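Local coordinates for protein similar to hydroxylamine oxidoreductase (Kuenenia stuttgartiensis, PDB 6H5L) that probably works as an oxidoreductase, carrying several heme c groups along an electron-transfer pathway in a reducing hydroxylamine oxidoreductase-like complex, at residues Q155-D158 / E159-E163; C202-G205 / A206-D210; L418-P421 / V422-F426. All coordinates share one frame; numbering follows the deposited sequence.

Interaction 1: Q155-D158 / E159-E163; sequences QQFD and EFLRE. With HEC (heme c), chain G.
Phe157 and Leu161, one turn apart on the same helix, make the apolar part of this contact. Leu161 sets its two methyls obliquely against the phenyl ring, with CD2 3.8 Å from Phe157 CE2 and CD1 reaching CE2 and CZ. With CG anti to the backbone N (chi1 180°), the Phe157 ring comes round to Leu161 although its CB starts away, and a loop covers it further through Leu16. Phe160 is buried as well: its CD2 packs 3.7 Å from CBB of the heme, with the ring set obliquely to that methyl. Gln156 is the other residue on the heme side. It lays its chain over the face of one pyrrole ring, CG 3.5 Å from heme C3A, and a bend at chi2 (79°) carries the amide on, so that NE2 ends 3.4 Å from heme CAA.

All of this belongs to helix 154-161 of a multi-haem cytochrome; regular i to i+4 backbone bonds, such as Leu161 N to Phe157 O at 2.8 Å, run along the helix that carries Gln156 and Phe160 of the heme pocket. The last of them, Arg162 N to Asp158 O, is weak, as the helix passes into a 3-10 turn.

The solvent side is looser. Gln155 and Glu159 run side by side, pointing the same way, but their planes are 71° apart and the bond from Gln155 NE2 to Glu159 OE2 is weak, at 3.5 Å. The firmer partner of Glu159 is the backbone N of His294, bound through OE1. Asp158 pairs with Arg154, while Arg162 turns away to Glu165 and Glu287.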
loop_
_atom_site.group_PDB
_atom_site.type_symbol
_atom_site.label_atom_id
_atom_site.label_comp_id
_atom_site.label_asym_id
_atom_site.label_seq_id
_atom_site.Cartn_x
_atom_site.Cartn_y
_atom_site.Cartn_z
ATOM N N GLN A 155 -16.749 -36.443 16.260
ATOM C CA GLN A 155 -18.009 -35.715 16.370
ATOM C C GLN A 155 -18.724 -35.638 15.025
ATOM O O GLN A 155 -19.942 -35.837 14.953
ATOM C CB GLN A 155 -17.769 -34.313 16.928
ATOM C CG GLN A 155 -19.037 -33.483 17.029
ATOM C CD GLN A 155 -18.773 -32.044 17.419
ATOM O OE1 GLN A 155 -17.726 -31.720 17.978
ATOM N NE2 GLN A 155 -19.726 -31.170 17.121
ATOM N N GLN A 156 -17.986 -35.355 13.949
ATOM C CA GLN A 156 -18.605 -35.292 12.629
ATOM C C GLN A 156 -19.089 -36.664 12.174
ATOM O O GLN A 156 -20.147 -36.776 11.544
ATOM C CB GLN A 156 -17.625 -34.709 11.610
ATOM C CG GLN A 156 -17.443 -33.198 11.692
ATOM C CD GLN A 156 -16.524 -32.771 12.821
ATOM O OE1 GLN A 156 -16.048 -33.598 13.598
ATOM N NE2 GLN A 156 -16.269 -31.470 12.915
ATOM N N PHE A 157 -18.325 -37.717 12.480
ATOM C CA PHE A 157 -18.742 -39.067 12.114
ATOM C C PHE A 157 -20.055 -39.442 12.787
ATOM O O PHE A 157 -20.934 -40.045 12.160
ATOM C CB PHE A 157 -17.646 -40.068 12.482
ATOM C CG PHE A 157 -17.987 -41.496 12.151
ATOM C CD1 PHE A 157 -17.674 -42.026 10.912
ATOM C CD2 PHE A 157 -18.614 -42.310 13.084
ATOM C CE1 PHE A 157 -17.983 -43.338 10.605
ATOM C CE2 PHE A 157 -18.928 -43.621 12.782
ATOM C CZ PHE A 157 -18.611 -44.136 11.540
ATOM N N ASP A 158 -20.206 -39.096 14.068
ATOM C CA ASP A 158 -21.418 -39.465 14.792
ATOM C C ASP A 158 -22.620 -38.659 14.314
ATOM O O ASP A 158 -23.722 -39.203 14.181
ATOM C CB ASP A 158 -21.208 -39.285 16.295
ATOM C CG ASP A 158 -20.210 -40.272 16.865
ATOM O OD1 ASP A 158 -19.960 -41.308 16.213
ATOM O OD2 ASP A 158 -19.680 -40.015 17.967
ATOM N N GLU A 159 -22.433 -37.362 14.055
ATOM C CA GLU A 159 -23.533 -36.562 13.526
ATOM C C GLU A 159 -23.923 -37.009 12.124
ATOM O O GLU A 159 -25.098 -36.922 11.751
ATOM C CB GLU A 159 -23.164 -35.079 13.538
ATOM C CG GLU A 159 -23.091 -34.474 14.934
ATOM C CD GLU A 159 -22.819 -32.982 14.918
ATOM O OE1 GLU A 159 -22.645 -32.416 13.819
ATOM O OE2 GLU A 159 -22.780 -32.372 16.008
ATOM N N PHE A 160 -22.958 -37.487 11.336
ATOM C CA PHE A 160 -23.293 -38.126 10.069
ATOM C C PHE A 160 -24.040 -39.432 10.301
ATOM O O PHE A 160 -24.996 -39.749 9.582
ATOM C CB PHE A 160 -22.022 -38.366 9.253
ATOM C CG PHE A 160 -22.257 -39.105 7.964
ATOM C CD1 PHE A 160 -22.763 -38.445 6.855
ATOM C CD2 PHE A 160 -21.956 -40.452 7.857
ATOM C CE1 PHE A 160 -22.977 -39.119 5.667
ATOM C CE2 PHE A 160 -22.168 -41.132 6.672
ATOM C CZ PHE A 160 -22.679 -40.465 5.576
ATOM N N LEU A 161 -23.618 -40.202 11.308
ATOM C CA LEU A 161 -24.291 -41.449 11.649
ATOM C C LEU A 161 -25.721 -41.220 12.120
ATOM O O LEU A 161 -26.543 -42.140 12.039
ATOM C CB LEU A 161 -23.491 -42.189 12.724
ATOM C CG LEU A 161 -23.268 -43.690 12.540
ATOM C CD1 LEU A 161 -22.505 -43.969 11.253
ATOM C CD2 LEU A 161 -22.531 -44.273 13.738
ATOM N N ARG A 162 -26.038 -40.017 12.602
ATOM C CA ARG A 162 -27.384 -39.710 13.071
ATOM C C ARG A 162 -28.408 -39.616 11.944
ATOM O O ARG A 162 -29.598 -39.446 12.235
ATOM C CB ARG A 162 -27.382 -38.406 13.871
ATOM C CG ARG A 162 -26.734 -38.516 15.244
ATOM C CD ARG A 162 -27.107 -37.328 16.113
ATOM N NE ARG A 162 -28.551 -37.249 16.318
ATOM C CZ ARG A 162 -29.184 -36.179 16.785
ATOM N NH1 ARG A 162 -28.504 -35.084 17.093
ATOM N NH2 ARG A 162 -30.501 -36.201 16.937
ATOM N N GLU A 163 -27.992 -39.714 10.678
ATOM C CA GLU A 163 -28.963 -39.750 9.590
ATOM C C GLU A 163 -29.860 -40.976 9.686
ATOM O O GLU A 163 -30.987 -40.962 9.176
ATOM C CB GLU A 163 -28.254 -39.731 8.236
ATOM C CG GLU A 163 -27.553 -38.426 7.908
ATOM C CD GLU A 163 -27.051 -38.380 6.479
ATOM O OE1 GLU A 163 -26.632 -37.293 6.028
ATOM O OE2 GLU A 163 -27.080 -39.432 5.806
HETATM FE FE HEC G . -18.028 -32.889 6.414
HETATM C CHA HEC G . -17.412 -29.898 7.988
HETATM C CHB HEC G . -15.504 -34.342 8.241
HETATM C CHC HEC G . -18.943 -36.012 5.245
HETATM C CHD HEC G . -20.267 -31.439 4.308
HETATM N NA HEC G . -16.698 -32.240 7.841
HETATM C C1A HEC G . -16.627 -30.962 8.358
HETATM C C2A HEC G . -15.581 -30.928 9.356
HETATM C C3A HEC G . -15.053 -32.151 9.432
HETATM C C4A HEC G . -15.741 -33.005 8.480
HETATM C CMA HEC G . -13.906 -32.570 10.373
HETATM C CAA HEC G . -15.168 -29.694 10.190
HETATM C CBA HEC G . -13.969 -28.992 9.561
HETATM C CGA HEC G . -13.598 -27.801 10.408
HETATM O O1A HEC G . -14.450 -27.350 11.216
HETATM O O2A HEC G . -12.453 -27.298 10.271
HETATM N NB HEC G . -17.307 -34.814 6.633
HETATM C C1B HEC G . -16.345 -35.191 7.552
HETATM C C2B HEC G . -16.381 -36.634 7.661
HETATM C C3B HEC G . -17.322 -37.099 6.832
HETATM C C4B HEC G . -17.925 -35.962 6.169
HETATM C CMB HEC G . -15.464 -37.465 8.582
HETATM C CAB HEC G . -17.732 -38.572 6.604
HETATM C CBB HEC G . -18.498 -39.120 7.829
HETATM N NC HEC G . -19.354 -33.600 5.031
HETATM C C1C HEC G . -19.590 -34.923 4.708
HETATM C C2C HEC G . -20.722 -34.969 3.806
HETATM C C3C HEC G . -20.998 -33.709 3.445
HETATM C C4C HEC G . -20.203 -32.818 4.274
HETATM C CMC HEC G . -21.190 -36.250 3.076
HETATM C CAC HEC G . -22.083 -33.267 2.439
HETATM C CBC HEC G . -23.486 -33.609 2.990
HETATM N ND HEC G . -18.685 -30.952 6.147
HETATM C C1D HEC G . -19.728 -30.624 5.285
HETATM C C2D HEC G . -20.158 -29.277 5.589
HETATM C C3D HEC G . -19.267 -28.799 6.737
HETATM C C4D HEC G . -18.386 -29.905 7.016
HETATM C CMD HEC G . -21.278 -28.478 4.904
HETATM C CAD HEC G . -19.309 -27.433 7.455
HETATM C CBD HEC G . -19.915 -27.661 8.838
HETATM C CGD HEC G . -20.355 -26.366 9.469
HETATM O O1D HEC G . -21.065 -26.419 10.505
HETATM O O2D HEC G . -20.003 -25.283 8.936
#

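Interaction 2: C202-G205 / A206-D210; sequences CHSG and AEKCD. With HEC (heme c), chain F.
Ser204 and Lys208 meet by van der Waals contact alone: the lysine stem passes the serine carbonyl, CG 3.2 Å from Ser204 O, and CE comes within 3.9 Å of Ser204 OG, which itself bonds to Met201 O. No regular structure is present here; the chain runs on from the end of helix 197-202 in a buried loop.

Covalent links flank this loop. Cys202 SG is joined to CAC of heme F at 1.8 Å, and Cys209, which opens the next CxxCH motif, makes a thioether of the same length from SG to CAB of heme G.

The metal bond comes from His203, whose NE2 holds the iron of heme F at 2.0 Å, while a hydrogen bond from ND1 to Ser174 O limits rotation of the imidazole.

Charge gathers at Lys208. Its NZ bonds to one heme propionate oxygen, weakly to another, and makes a weak salt bridge, 3.4 Å, to Asp210 OD1. A leucine here would probably leave those propionates without their ammonium, with Asp210 left to Arg215.

On the far side of heme F the iron carries a water at 2.1 Å instead of a second protein ligand, an exchangeable position consistent with a site where substrate could bind.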
loop_
_atom_site.group_PDB
_atom_site.type_symbol
_atom_site.label_atom_id
_atom_site.label_comp_id
_atom_site.label_asym_id
_atom_site.label_seq_id
_atom_site.Cartn_x
_atom_site.Cartn_y
_atom_site.Cartn_z
ATOM N N CYS A 202 -23.247 -41.846 -7.860
ATOM C CA CYS A 202 -24.039 -40.866 -7.129
ATOM C C CYS A 202 -24.438 -41.351 -5.745
ATOM O O CYS A 202 -24.591 -40.529 -4.833
ATOM C CB CYS A 202 -25.297 -40.511 -7.927
ATOM S SG CYS A 202 -26.105 -38.962 -7.459
ATOM N N HIS A 203 -24.615 -42.662 -5.565
ATOM C CA HIS A 203 -24.897 -43.245 -4.259
ATOM C C HIS A 203 -23.639 -43.667 -3.514
ATOM O O HIS A 203 -23.715 -44.525 -2.629
ATOM C CB HIS A 203 -25.846 -44.437 -4.405
ATOM C CG HIS A 203 -27.254 -44.055 -4.729
ATOM N ND1 HIS A 203 -28.284 -44.158 -3.813
ATOM C CD2 HIS A 203 -27.805 -43.562 -5.861
ATOM C CE1 HIS A 203 -29.412 -43.754 -4.370
ATOM N NE2 HIS A 203 -29.146 -43.387 -5.611
ATOM N N SER A 204 -22.501 -43.065 -3.836
ATOM C CA SER A 204 -21.227 -43.373 -3.205
ATOM C C SER A 204 -20.956 -42.540 -1.958
ATOM O O SER A 204 -19.862 -42.641 -1.390
ATOM C CB SER A 204 -20.080 -43.177 -4.204
ATOM O OG SER A 204 -19.955 -41.818 -4.589
ATOM N N GLY A 205 -21.910 -41.722 -1.526
ATOM C CA GLY A 205 -21.696 -40.854 -0.385
ATOM C C GLY A 205 -21.919 -41.528 0.953
ATOM O O GLY A 205 -22.105 -40.852 1.969
ATOM N N ALA A 206 -21.905 -42.862 0.970
ATOM C CA ALA A 206 -22.131 -43.611 2.200
ATOM C C ALA A 206 -20.835 -43.911 2.944
ATOM O O ALA A 206 -20.808 -43.865 4.179
ATOM C CB ALA A 206 -22.874 -44.915 1.897
ATOM N N GLU A 207 -19.757 -44.217 2.221
ATOM C CA GLU A 207 -18.466 -44.469 2.840
ATOM C C GLU A 207 -17.398 -43.461 2.446
ATOM O O GLU A 207 -16.287 -43.526 2.983
ATOM C CB GLU A 207 -17.969 -45.883 2.496
ATOM C CG GLU A 207 -18.925 -46.993 2.907
ATOM C CD GLU A 207 -18.261 -48.356 2.930
ATOM O OE1 GLU A 207 -18.571 -49.158 3.837
ATOM O OE2 GLU A 207 -17.422 -48.626 2.045
ATOM N N LYS A 208 -17.695 -42.541 1.533
ATOM C CA LYS A 208 -16.743 -41.528 1.097
ATOM C C LYS A 208 -17.111 -40.190 1.725
ATOM O O LYS A 208 -18.209 -39.673 1.495
ATOM C CB LYS A 208 -16.729 -41.410 -0.426
ATOM C CG LYS A 208 -16.699 -42.733 -1.170
ATOM C CD LYS A 208 -15.982 -42.582 -2.500
ATOM C CE LYS A 208 -16.368 -41.293 -3.205
ATOM N NZ LYS A 208 -15.250 -40.782 -4.046
ATOM N N CYS A 209 -16.193 -39.635 2.514
ATOM C CA CYS A 209 -16.377 -38.324 3.123
ATOM C C CYS A 209 -15.800 -37.201 2.275
ATOM O O CYS A 209 -15.842 -36.039 2.694
ATOM C CB CYS A 209 -15.746 -38.297 4.517
ATOM S SG CYS A 209 -16.466 -39.462 5.685
ATOM N N ASP A 210 -15.274 -37.520 1.091
ATOM C CA ASP A 210 -14.736 -36.537 0.159
ATOM C C ASP A 210 -15.771 -36.097 -0.868
ATOM O O ASP A 210 -15.414 -35.673 -1.973
ATOM C CB ASP A 210 -13.508 -37.104 -0.550
ATOM C CG ASP A 210 -13.827 -38.354 -1.351
ATOM O OD1 ASP A 210 -14.956 -38.872 -1.224
ATOM O OD2 ASP A 210 -12.954 -38.821 -2.110
HETATM FE FE HEC F . -30.857 -42.794 -6.438
HETATM C CHA HEC F . -33.287 -41.723 -4.332
HETATM C CHB HEC F . -31.881 -45.953 -6.259
HETATM C CHC HEC F . -29.167 -43.521 -9.429
HETATM C CHD HEC F . -29.243 -39.820 -6.318
HETATM N NA HEC F . -32.313 -43.677 -5.452
HETATM C C1A HEC F . -33.254 -43.070 -4.642
HETATM C C2A HEC F . -34.175 -44.106 -4.203
HETATM C C3A HEC F . -33.780 -45.267 -4.736
HETATM C C4A HEC F . -32.598 -45.025 -5.535
HETATM C CMA HEC F . -34.467 -46.636 -4.533
HETATM C CAA HEC F . -35.402 -43.930 -3.278
HETATM C CBA HEC F . -34.970 -43.390 -1.921
HETATM C CGA HEC F . -34.658 -44.541 -1.003
HETATM O O1A HEC F . -33.543 -44.539 -0.427
HETATM O O2A HEC F . -35.508 -45.458 -0.855
HETATM N NB HEC F . -30.507 -44.467 -7.614
HETATM C C1B HEC F . -31.172 -45.651 -7.402
HETATM C C2B HEC F . -31.010 -46.490 -8.572
HETATM C C3B HEC F . -30.247 -45.809 -9.465
HETATM C C4B HEC F . -29.926 -44.526 -8.863
HETATM C CMB HEC F . -31.649 -47.898 -8.639
HETATM C CAB HEC F . -29.726 -46.170 -10.888
HETATM C CBB HEC F . -29.677 -47.669 -11.263
HETATM N NC HEC F . -29.422 -41.866 -7.644
HETATM C C1C HEC F . -28.923 -42.289 -8.861
HETATM C C2C HEC F . -28.206 -41.181 -9.471
HETATM C C3C HEC F . -28.135 -40.195 -8.560
HETATM C C4C HEC F . -28.955 -40.584 -7.427
HETATM C CMC HEC F . -27.377 -41.293 -10.773
HETATM C CAC HEC F . -27.412 -38.830 -8.695
HETATM C CBC HEC F . -27.990 -38.000 -9.861
HETATM N ND HEC F . -31.222 -41.025 -5.472
HETATM C C1D HEC F . -30.386 -39.918 -5.551
HETATM C C2D HEC F . -30.914 -38.878 -4.697
HETATM C C3D HEC F . -32.187 -39.473 -4.067
HETATM C C4D HEC F . -32.294 -40.808 -4.613
HETATM C CMD HEC F . -30.299 -37.478 -4.479
HETATM C CAD HEC F . -33.168 -38.815 -3.070
HETATM C CBD HEC F . -33.640 -37.457 -3.582
HETATM C CGD HEC F . -34.583 -36.859 -2.575
HETATM O O1D HEC F . -34.993 -37.596 -1.645
HETATM O O2D HEC F . -34.925 -35.655 -2.703
HETATM O O HOH W 1 -32.203 -41.926 -7.813
#

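Interaction 3: L418-P421 / V422-F426; sequences LGEP and VYNAF
Val422 sits against Leu418, four residues before it, and with Pro421 these two have the most surface buried in the contact. Val422 lays CB and CG2 against the Leu418 carbonyl oxygen: CB is 3.3 Å and CG2 3.5 Å from Leu418 O. CG1, anti to the backbone N (chi1 -177°), faces Leu418 CB at 4.1 Å. Beyond this pair Leu418 is packed by Ile409, Leu413 and Ile327, and Val422 by Ile325, so the pair lies at the junction of two helices, against helix 406-412 and neighbouring loops.

That junction is at Gly419, between helix 415-418 and helix 420-429. Its phi of 81° would drive a CB against the carbonyl oxygen of Leu418, a backbone shape comfortable for a residue that has no CB. From the N-cap position it gives its own carbonyl to Tyr423 N, 3.0 Å away, and Glu420 O takes Asn424 N at 2.8 Å in the same i to i+4 pattern.

Pro421 stands in the first turn, where the backbone N has no carbonyl earlier in the helix to bond to, so its missing N-H costs nothing. Its carbonyl does more. The bond from Ala425 N is weak, but water 2 donates to Pro421 O at 2.8 Å and is weakly held by Asn424 ND2. On this outer side Glu420 OE1 packs against the CB of Asn424. Tyr423 points elsewhere, its OH bonded to Val410 O.

The chemistry is that of a helix start: an apolar inner side, a wet outer one, and a carboxylate from Glu420 at the end where the helix dipole would probably stabilise a negative charge.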
loop_
_atom_site.group_PDB
_atom_site.type_symbol
_atom_site.label_atom_id
_atom_site.label_comp_id
_atom_site.label_asym_id
_atom_site.label_seq_id
_atom_site.Cartn_x
_atom_site.Cartn_y
_atom_site.Cartn_z
ATOM N N LEU A 418 -41.630 -58.287 3.244
ATOM C CA LEU A 418 -42.705 -57.781 2.403
ATOM C C LEU A 418 -44.091 -58.031 2.976
ATOM O O LEU A 418 -45.077 -57.552 2.403
ATOM C CB LEU A 418 -42.606 -58.393 1.009
ATOM C CG LEU A 418 -41.220 -58.385 0.353
ATOM C CD1 LEU A 418 -41.259 -59.106 -0.981
ATOM C CD2 LEU A 418 -40.700 -56.965 0.179
ATOM N N GLY A 419 -44.196 -58.752 4.083
ATOM C CA GLY A 419 -45.484 -59.150 4.605
ATOM C C GLY A 419 -46.036 -60.371 3.890
ATOM O O GLY A 419 -45.660 -60.702 2.767
ATOM N N GLU A 420 -46.950 -61.057 4.574
ATOM C CA GLU A 420 -47.533 -62.276 4.016
ATOM C C GLU A 420 -48.261 -62.048 2.695
ATOM O O GLU A 420 -47.973 -62.778 1.731
ATOM C CB GLU A 420 -48.450 -62.927 5.058
ATOM C CG GLU A 420 -49.308 -64.068 4.525
ATOM C CD GLU A 420 -48.496 -65.196 3.915
ATOM O OE1 GLU A 420 -48.975 -65.810 2.936
ATOM O OE2 GLU A 420 -47.384 -65.474 4.413
ATOM N N PRO A 421 -49.187 -61.086 2.564
ATOM C CA PRO A 421 -49.923 -60.980 1.289
ATOM C C PRO A 421 -49.041 -60.652 0.097
ATOM O O PRO A 421 -49.286 -61.159 -1.006
ATOM C CB PRO A 421 -50.944 -59.865 1.569
ATOM C CG PRO A 421 -50.345 -59.073 2.668
ATOM C CD PRO A 421 -49.644 -60.071 3.533
ATOM N N VAL A 422 -48.015 -59.821 0.281
ATOM C CA VAL A 422 -47.167 -59.445 -0.845
ATOM C C VAL A 422 -46.206 -60.572 -1.202
ATOM O O VAL A 422 -45.952 -60.834 -2.383
ATOM C CB VAL A 422 -46.419 -58.137 -0.534
ATOM C CG1 VAL A 422 -45.592 -57.699 -1.733
ATOM C CG2 VAL A 422 -47.400 -57.052 -0.141
ATOM N N TYR A 423 -45.654 -61.259 -0.199
ATOM C CA TYR A 423 -44.743 -62.360 -0.490
ATOM C C TYR A 423 -45.493 -63.580 -1.007
ATOM O O TYR A 423 -44.982 -64.311 -1.864
ATOM C CB TYR A 423 -43.927 -62.722 0.751
ATOM C CG TYR A 423 -42.940 -63.840 0.500
ATOM C CD1 TYR A 423 -41.765 -63.610 -0.203
ATOM C CD2 TYR A 423 -43.187 -65.128 0.961
ATOM C CE1 TYR A 423 -40.863 -64.629 -0.442
ATOM C CE2 TYR A 423 -42.290 -66.152 0.728
ATOM C CZ TYR A 423 -41.130 -65.897 0.028
ATOM O OH TYR A 423 -40.232 -66.914 -0.206
ATOM N N ASN A 424 -46.698 -63.828 -0.487
ATOM C CA ASN A 424 -47.493 -64.955 -0.964
ATOM C C ASN A 424 -47.782 -64.836 -2.454
ATOM O O ASN A 424 -47.722 -65.830 -3.187
ATOM C CB ASN A 424 -48.797 -65.049 -0.177
ATOM C CG ASN A 424 -49.699 -66.158 -0.676
ATOM O OD1 ASN A 424 -49.251 -67.278 -0.917
ATOM N ND2 ASN A 424 -50.979 -65.845 -0.849
ATOM N N ALA A 425 -48.097 -63.624 -2.920
ATOM C CA ALA A 425 -48.368 -63.425 -4.339
ATOM C C ALA A 425 -47.127 -63.688 -5.181
ATOM O O ALA A 425 -47.219 -64.247 -6.280
ATOM C CB ALA A 425 -48.893 -62.010 -4.579
ATOM N N PHE A 426 -45.955 -63.288 -4.684
ATOM C CA PHE A 426 -44.720 -63.542 -5.419
ATOM C C PHE A 426 -44.397 -65.029 -5.466
ATOM O O PHE A 426 -43.962 -65.541 -6.503
ATOM C CB PHE A 426 -43.564 -62.763 -4.793
ATOM C CG PHE A 426 -43.318 -61.427 -5.432
ATOM C CD1 PHE A 426 -42.573 -61.330 -6.597
ATOM C CD2 PHE A 426 -43.826 -60.268 -4.869
ATOM C CE1 PHE A 426 -42.344 -60.104 -7.191
ATOM C CE2 PHE A 426 -43.598 -59.038 -5.458
ATOM C CZ PHE A 426 -42.856 -58.957 -6.622
HETATM O O HOH W 2 -51.584 -62.618 -1.849
#

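Interactions 1 and 2 touch: Phe160 CZ of the first lies 3.7 Å from Gly205 O of the second, so helix 154-161 and the 202-210 loop pack together. They also share a heme, since heme G rests on Gln156 and Phe160 and is tethered by Cys209. Interaction 3 is apart, its nearest atoms about 18 Å from interaction 2 and about 21 Å from interaction 1. The chemistry follows the place: interaction 2 is wholly buried and rests on thioether, iron and propionate bonds; interaction 1 is half buried, heme on one side and polar pairs on the other; interaction 3, outermost, is a helix start built of backbone bonds, aliphatic packing and water.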